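Local coordinates for protein exocyst complex component EXO70 (Saccharomyces cerevisiae, PDB 2B1E) that acts as a subunit of the exocyst, the complex that tethers secretory vesicles to sites of exocytosis, and takes part in assembling that complex, at residues Leu94-Phe100 / Phe112-Glu116; Pro210-Ser214 / Lys263-Asn267. One frame throughout, in Å; residues are numbered along the deposited sequence.

In the fold
Both contacts lie on the same side of the centre of this long, all-helical rod, and each ties down at least one interhelical loop. Interaction 1 pairs the loop after helix 66-94 with the loop leading into helix 117-132; interaction 2 sets the start of helix 209-233 against the loop that precedes helix 268-299. Their centres are about 22 Å apart and their nearest atoms about 10 Å, so they do not touch. Helices 136-155 and 180-201 bridge that gap, since side chains of both contacts rest on each of them. Interaction 1 is joined by an aromatic and aliphatic seam and a tyrosine-to-carbonyl hydrogen bond, interaction 2 by close packing, a bridging water and one weak hydrogen bond.

Interaction 1: residues Leu94-Phe100 / Phe112-Glu116; sequences LNSIKPF and FPYYE
Tyr115 reaches from the loop before helix 117-132 to the end of helix 66-94, where its OH donates a 2.6 Å hydrogen bond to Leu94 O. The hydroxyl lies in the carbonyl plane on a lone pair, with a C=O...O angle of 116°. A tyrosine suits this place because it offers a long flat surface and a polar tip; the same OH is also hydrogen-bonded to Arg147 NH1. Replacing Tyr115 by a phenylalanine would probably leave Leu94 O and the Arg147 guanidinium without this shared partner.

Ile97 can be followed outward from CB. Its CG2 branch meets Pro113 CB at 3.8 Å, while CG1, beside the backbone N (chi1 -56°), passes Tyr115 CE1 at 3.5 Å. The tip, CD1, then lies over the face of the Tyr115 ring in a CH-pi contact, 3.7 Å from the centroid. The branched isoleucine thereby serves two partners at once. Ser96 OG sits at the edge of the same ring, its main bond going back to Ile93 O.

Farther along, Phe100 directs its edge at the face of Phe112, with centroids 5.3 Å apart and planes at 63°. CZ of Phe100 makes the nearest approach, 3.7 Å from Phe112 CG. Phe190 of helix 180-201 meets Phe112 too, extending the aromatic cluster. Together the T-shaped pair, the CH-pi contact and the tyrosine bond to a helix-end carbonyl pin together the two interhelical loops flanking the short helix 102-108, where helix 66-94 ends and helix 117-132 begins, within the helical-bundle rod of Exo70.

Interaction 2: residues Pro210-Ser214 / Lys263-Asn267; sequences PHVLS and KELQN
This is a mixed polar and apolar helix-to-loop contact, in which the first turn of helix 209-233 meets the loop between helices 245-259 and 268-299, within the C-terminal Exo70 family region. A water bridges the two segments, donating to Pro210 O at 2.9 Å and to Glu264 O at 2.7 Å. Pro210 O also accepts the helical bond from Ser214 N, so one carbonyl serves both helix and loop.

Glu264 lies along the helix surface. With CG anti to the backbone N (chi1 -169°) and the chain extended beyond it, CB packs on Pro210 CB at 3.6 Å. OE1 comes to 3.0 Å from His211 CA, but the angle at His211 N is too poor for a hydrogen bond. The proline gives the aliphatic stem a compact apolar seat. Nearby, the small Ser214 lets the loop come close: its CB is 3.3 Å from Glu264 O, and its OG accepts a weak 3.4 Å bond from Gln266 N. Leu213 CD2 adds an apolar touch against Lys263 CD, 3.9 Å away.

His211 ND1 stays 4.1 Å from Glu264 OE1, too far to pair, although a protonated imidazole might feel some attraction. Packing, one bridging water and one weak bond thus hold this loop to its helix, with no salt bridge across the contact.

Interaction 1: residues Leu94-Phe100 / Phe112-Glu116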
loop_
_atom_site.group_PDB
_atom_site.type_symbol
_atom_site.label_atom_id
_atom_site.label_comp_id
_atom_site.label_asym_id
_atom_site.label_seq_id
_atom_site.Cartn_x
_atom_site.Cartn_y
_atom_site.Cartn_z
ATOM N N LEU A 94 14.376 15.915 36.367
ATOM C CA LEU A 94 14.103 15.588 34.976
ATOM C C LEU A 94 15.040 14.492 34.477
ATOM O O LEU A 94 14.647 13.648 33.666
ATOM C CB LEU A 94 14.243 16.833 34.090
ATOM C CG LEU A 94 13.164 17.913 34.245
ATOM C CD1 LEU A 94 13.490 19.118 33.369
ATOM C CD2 LEU A 94 11.812 17.335 33.869
ATOM N N ASN A 95 16.275 14.493 34.964
ATOM C CA ASN A 95 17.223 13.479 34.527
ATOM C C ASN A 95 17.241 12.213 35.386
ATOM O O ASN A 95 18.131 11.371 35.247
ATOM C CB ASN A 95 18.618 14.085 34.417
ATOM C CG ASN A 95 18.752 14.996 33.213
ATOM O OD1 ASN A 95 18.605 16.216 33.313
ATOM N ND2 ASN A 95 19.007 14.403 32.062
ATOM N N SER A 96 16.254 12.074 36.264
ATOM C CA SER A 96 16.157 10.889 37.102
ATOM C C SER A 96 15.840 9.701 36.186
ATOM O O SER A 96 16.094 8.550 36.530
ATOM C CB SER A 96 15.058 11.063 38.149
ATOM O OG SER A 96 13.809 11.335 37.541
ATOM N N ILE A 97 15.280 9.990 35.016
ATOM C CA ILE A 97 14.974 8.947 34.035
ATOM C C ILE A 97 16.144 8.918 33.060
ATOM O O ILE A 97 16.419 9.925 32.401
ATOM C CB ILE A 97 13.698 9.258 33.215
ATOM C CG1 ILE A 97 12.506 9.471 34.141
ATOM C CG2 ILE A 97 13.414 8.104 32.242
ATOM C CD1 ILE A 97 11.162 9.593 33.401
ATOM N N LYS A 98 16.828 7.777 32.956
ATOM C CA LYS A 98 17.975 7.671 32.054
ATOM C C LYS A 98 17.603 7.140 30.674
ATOM O O LYS A 98 16.600 6.438 30.512
ATOM C CB LYS A 98 19.056 6.760 32.653
ATOM C CG LYS A 98 19.364 7.009 34.121
ATOM C CD LYS A 98 19.773 8.450 34.401
ATOM C CE LYS A 98 20.090 8.635 35.887
ATOM N NZ LYS A 98 20.433 10.048 36.254
ATOM N N PRO A 99 18.410 7.472 29.654
ATOM C CA PRO A 99 18.135 7.000 28.298
ATOM C C PRO A 99 18.033 5.479 28.319
ATOM O O PRO A 99 18.735 4.810 29.080
ATOM C CB PRO A 99 19.347 7.489 27.512
ATOM C CG PRO A 99 19.723 8.753 28.230
ATOM C CD PRO A 99 19.599 8.343 29.677
ATOM N N PHE A 100 17.160 4.929 27.491
ATOM C CA PHE A 100 16.986 3.489 27.459
ATOM C C PHE A 100 16.579 3.051 26.069
ATOM O O PHE A 100 16.061 3.848 25.294
ATOM C CB PHE A 100 15.917 3.075 28.474
ATOM C CG PHE A 100 14.536 3.544 28.120
ATOM C CD1 PHE A 100 13.777 2.866 27.162
ATOM C CD2 PHE A 100 14.004 4.679 28.714
ATOM C CE1 PHE A 100 12.515 3.316 26.804
ATOM C CE2 PHE A 100 12.737 5.139 28.362
ATOM C CZ PHE A 100 11.991 4.457 27.407
ATOM N N PHE A 112 6.875 2.847 29.181
ATOM C CA PHE A 112 8.118 3.582 29.349
ATOM C C PHE A 112 8.189 4.125 30.773
ATOM O O PHE A 112 7.181 4.199 31.471
ATOM C CB PHE A 112 8.196 4.736 28.347
ATOM C CG PHE A 112 8.311 4.291 26.916
ATOM C CD1 PHE A 112 8.561 2.956 26.601
ATOM C CD2 PHE A 112 8.203 5.214 25.880
ATOM C CE1 PHE A 112 8.702 2.551 25.276
ATOM C CE2 PHE A 112 8.343 4.817 24.552
ATOM C CZ PHE A 112 8.593 3.485 24.250
ATOM N N PRO A 113 9.390 4.492 31.232
ATOM C CA PRO A 113 9.496 5.022 32.595
ATOM C C PRO A 113 8.760 6.354 32.651
ATOM O O PRO A 113 8.610 7.022 31.629
ATOM C CB PRO A 113 11.001 5.211 32.781
ATOM C CG PRO A 113 11.602 4.234 31.831
ATOM C CD PRO A 113 10.717 4.336 30.621
ATOM N N TYR A 114 8.300 6.737 33.836
ATOM C CA TYR A 114 7.604 8.012 33.995
ATOM C C TYR A 114 7.860 8.532 35.403
ATOM O O TYR A 114 7.988 7.749 36.338
ATOM C CB TYR A 114 6.101 7.839 33.778
ATOM C CG TYR A 114 5.364 9.146 33.578
ATOM C CD1 TYR A 114 5.593 9.935 32.451
ATOM C CD2 TYR A 114 4.429 9.590 34.510
ATOM C CE1 TYR A 114 4.902 11.137 32.256
ATOM C CE2 TYR A 114 3.737 10.783 34.331
ATOM C CZ TYR A 114 3.976 11.549 33.203
ATOM O OH TYR A 114 3.278 12.717 33.020
ATOM N N TYR A 115 7.945 9.852 35.548
ATOM C CA TYR A 115 8.197 10.468 36.849
ATOM C C TYR A 115 7.124 10.098 37.860
ATOM O O TYR A 115 5.964 9.915 37.506
ATOM C CB TYR A 115 8.250 11.987 36.708
ATOM C CG TYR A 115 9.294 12.461 35.721
ATOM C CD1 TYR A 115 10.659 12.302 35.989
ATOM C CD2 TYR A 115 8.922 13.066 34.523
ATOM C CE1 TYR A 115 11.630 12.737 35.080
ATOM C CE2 TYR A 115 9.887 13.507 33.608
ATOM C CZ TYR A 115 11.233 13.341 33.896
ATOM O OH TYR A 115 12.181 13.810 33.014
ATOM N N GLU A 116 7.515 9.970 39.124
ATOM C CA GLU A 116 6.541 9.640 40.155
ATOM C C GLU A 116 5.727 10.894 40.411
ATOM O O GLU A 116 6.152 11.996 40.056
ATOM C CB GLU A 116 7.243 9.173 41.435
ATOM C CG GLU A 116 8.398 10.060 41.869
ATOM C CD GLU A 116 9.168 9.488 43.051
ATOM O OE1 GLU A 116 9.508 8.281 43.029
ATOM O OE2 GLU A 116 9.442 10.255 43.997
#

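Interaction 2: residues Pro210-Ser214 / Lys263-Asn267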
loop_
_atom_site.group_PDB
_atom_site.type_symbol
_atom_site.label_atom_id
_atom_site.label_comp_id
_atom_site.label_asym_id
_atom_site.label_seq_id
_atom_site.Cartn_x
_atom_site.Cartn_y
_atom_site.Cartn_z
ATOM N N PRO A 210 0.465 23.712 24.259
ATOM C CA PRO A 210 0.785 23.195 22.927
ATOM C C PRO A 210 2.157 23.635 22.423
ATOM O O PRO A 210 2.826 22.890 21.716
ATOM C CB PRO A 210 -0.372 23.708 22.059
ATOM C CG PRO A 210 -0.867 24.903 22.789
ATOM C CD PRO A 210 -0.781 24.498 24.236
ATOM N N HIS A 211 2.582 24.834 22.807
ATOM C CA HIS A 211 3.883 25.341 22.388
ATOM C C HIS A 211 5.007 24.484 22.982
ATOM O O HIS A 211 5.928 24.075 22.276
ATOM C CB HIS A 211 4.033 26.802 22.819
ATOM C CG HIS A 211 5.354 27.411 22.458
ATOM N ND1 HIS A 211 5.832 27.442 21.166
ATOM C CD2 HIS A 211 6.287 28.028 23.219
ATOM C CE1 HIS A 211 7.004 28.052 21.145
ATOM N NE2 HIS A 211 7.303 28.419 22.380
ATOM N N VAL A 212 4.912 24.206 24.279
ATOM C CA VAL A 212 5.903 23.396 24.976
ATOM C C VAL A 212 6.004 22.028 24.318
ATOM O O VAL A 212 7.092 21.587 23.953
ATOM C CB VAL A 212 5.530 23.217 26.476
ATOM C CG1 VAL A 212 6.474 22.242 27.146
ATOM C CG2 VAL A 212 5.593 24.560 27.194
ATOM N N LEU A 213 4.865 21.364 24.161
ATOM C CA LEU A 213 4.833 20.044 23.542
ATOM C C LEU A 213 5.418 20.089 22.130
ATOM O O LEU A 213 6.132 19.178 21.722
ATOM C CB LEU A 213 3.397 19.507 23.504
ATOM C CG LEU A 213 3.227 18.094 22.936
ATOM C CD1 LEU A 213 3.981 17.087 23.811
ATOM C CD2 LEU A 213 1.748 17.740 22.873
ATOM N N SER A 214 5.120 21.150 21.386
ATOM C CA SER A 214 5.641 21.289 20.028
ATOM C C SER A 214 7.170 21.331 20.029
ATOM O O SER A 214 7.825 20.592 19.295
ATOM C CB SER A 214 5.095 22.561 19.372
ATOM O OG SER A 214 5.718 22.798 18.115
ATOM N N LYS A 263 -2.718 18.833 17.528
ATOM C CA LYS A 263 -1.537 19.249 18.269
ATOM C C LYS A 263 -0.747 20.296 17.499
ATOM O O LYS A 263 -0.502 20.150 16.302
ATOM C CB LYS A 263 -0.644 18.041 18.560
ATOM C CG LYS A 263 -1.289 16.994 19.452
ATOM C CD LYS A 263 -1.589 17.559 20.834
ATOM C CE LYS A 263 -2.294 16.534 21.708
ATOM N NZ LYS A 263 -3.608 16.111 21.144
ATOM N N GLU A 264 -0.361 21.359 18.191
ATOM C CA GLU A 264 0.416 22.428 17.583
ATOM C C GLU A 264 1.772 21.821 17.233
ATOM O O GLU A 264 2.391 21.166 18.072
ATOM C CB GLU A 264 0.593 23.566 18.589
ATOM C CG GLU A 264 1.161 24.847 18.014
ATOM C CD GLU A 264 1.382 25.910 19.077
ATOM O OE1 GLU A 264 2.369 25.805 19.839
ATOM O OE2 GLU A 264 0.560 26.846 19.160
ATOM N N LEU A 265 2.227 22.018 15.998
ATOM C CA LEU A 265 3.516 21.474 15.578
ATOM C C LEU A 265 4.130 22.301 14.460
ATOM O O LEU A 265 3.527 22.484 13.402
ATOM C CB LEU A 265 3.361 20.024 15.110
ATOM C CG LEU A 265 4.661 19.270 14.805
ATOM C CD1 LEU A 265 5.465 19.086 16.089
ATOM C CD2 LEU A 265 4.341 17.920 14.185
ATOM N N GLN A 266 5.342 22.788 14.701
ATOM C CA GLN A 266 6.052 23.601 13.723
ATOM C C GLN A 266 6.638 22.779 12.577
ATOM O O GLN A 266 6.963 23.322 11.521
ATOM C CB GLN A 266 7.172 24.379 14.418
ATOM C CG GLN A 266 8.098 23.517 15.262
ATOM C CD GLN A 266 9.250 24.305 15.855
ATOM O OE1 GLN A 266 10.044 23.780 16.635
ATOM N NE2 GLN A 266 9.349 25.576 15.483
ATOM N N ASN A 267 6.766 21.473 12.789
ATOM C CA ASN A 267 7.331 20.572 11.787
ATOM C C ASN A 267 6.314 19.820 10.936
ATOM O O ASN A 267 6.697 19.105 10.012
ATOM C CB ASN A 267 8.223 19.533 12.469
ATOM C CG ASN A 267 9.629 20.021 12.678
ATOM O OD1 ASN A 267 10.461 19.312 13.242
ATOM N ND2 ASN A 267 9.912 21.235 12.220
HETATM O O HOH W 1 1.645 20.537 20.596
#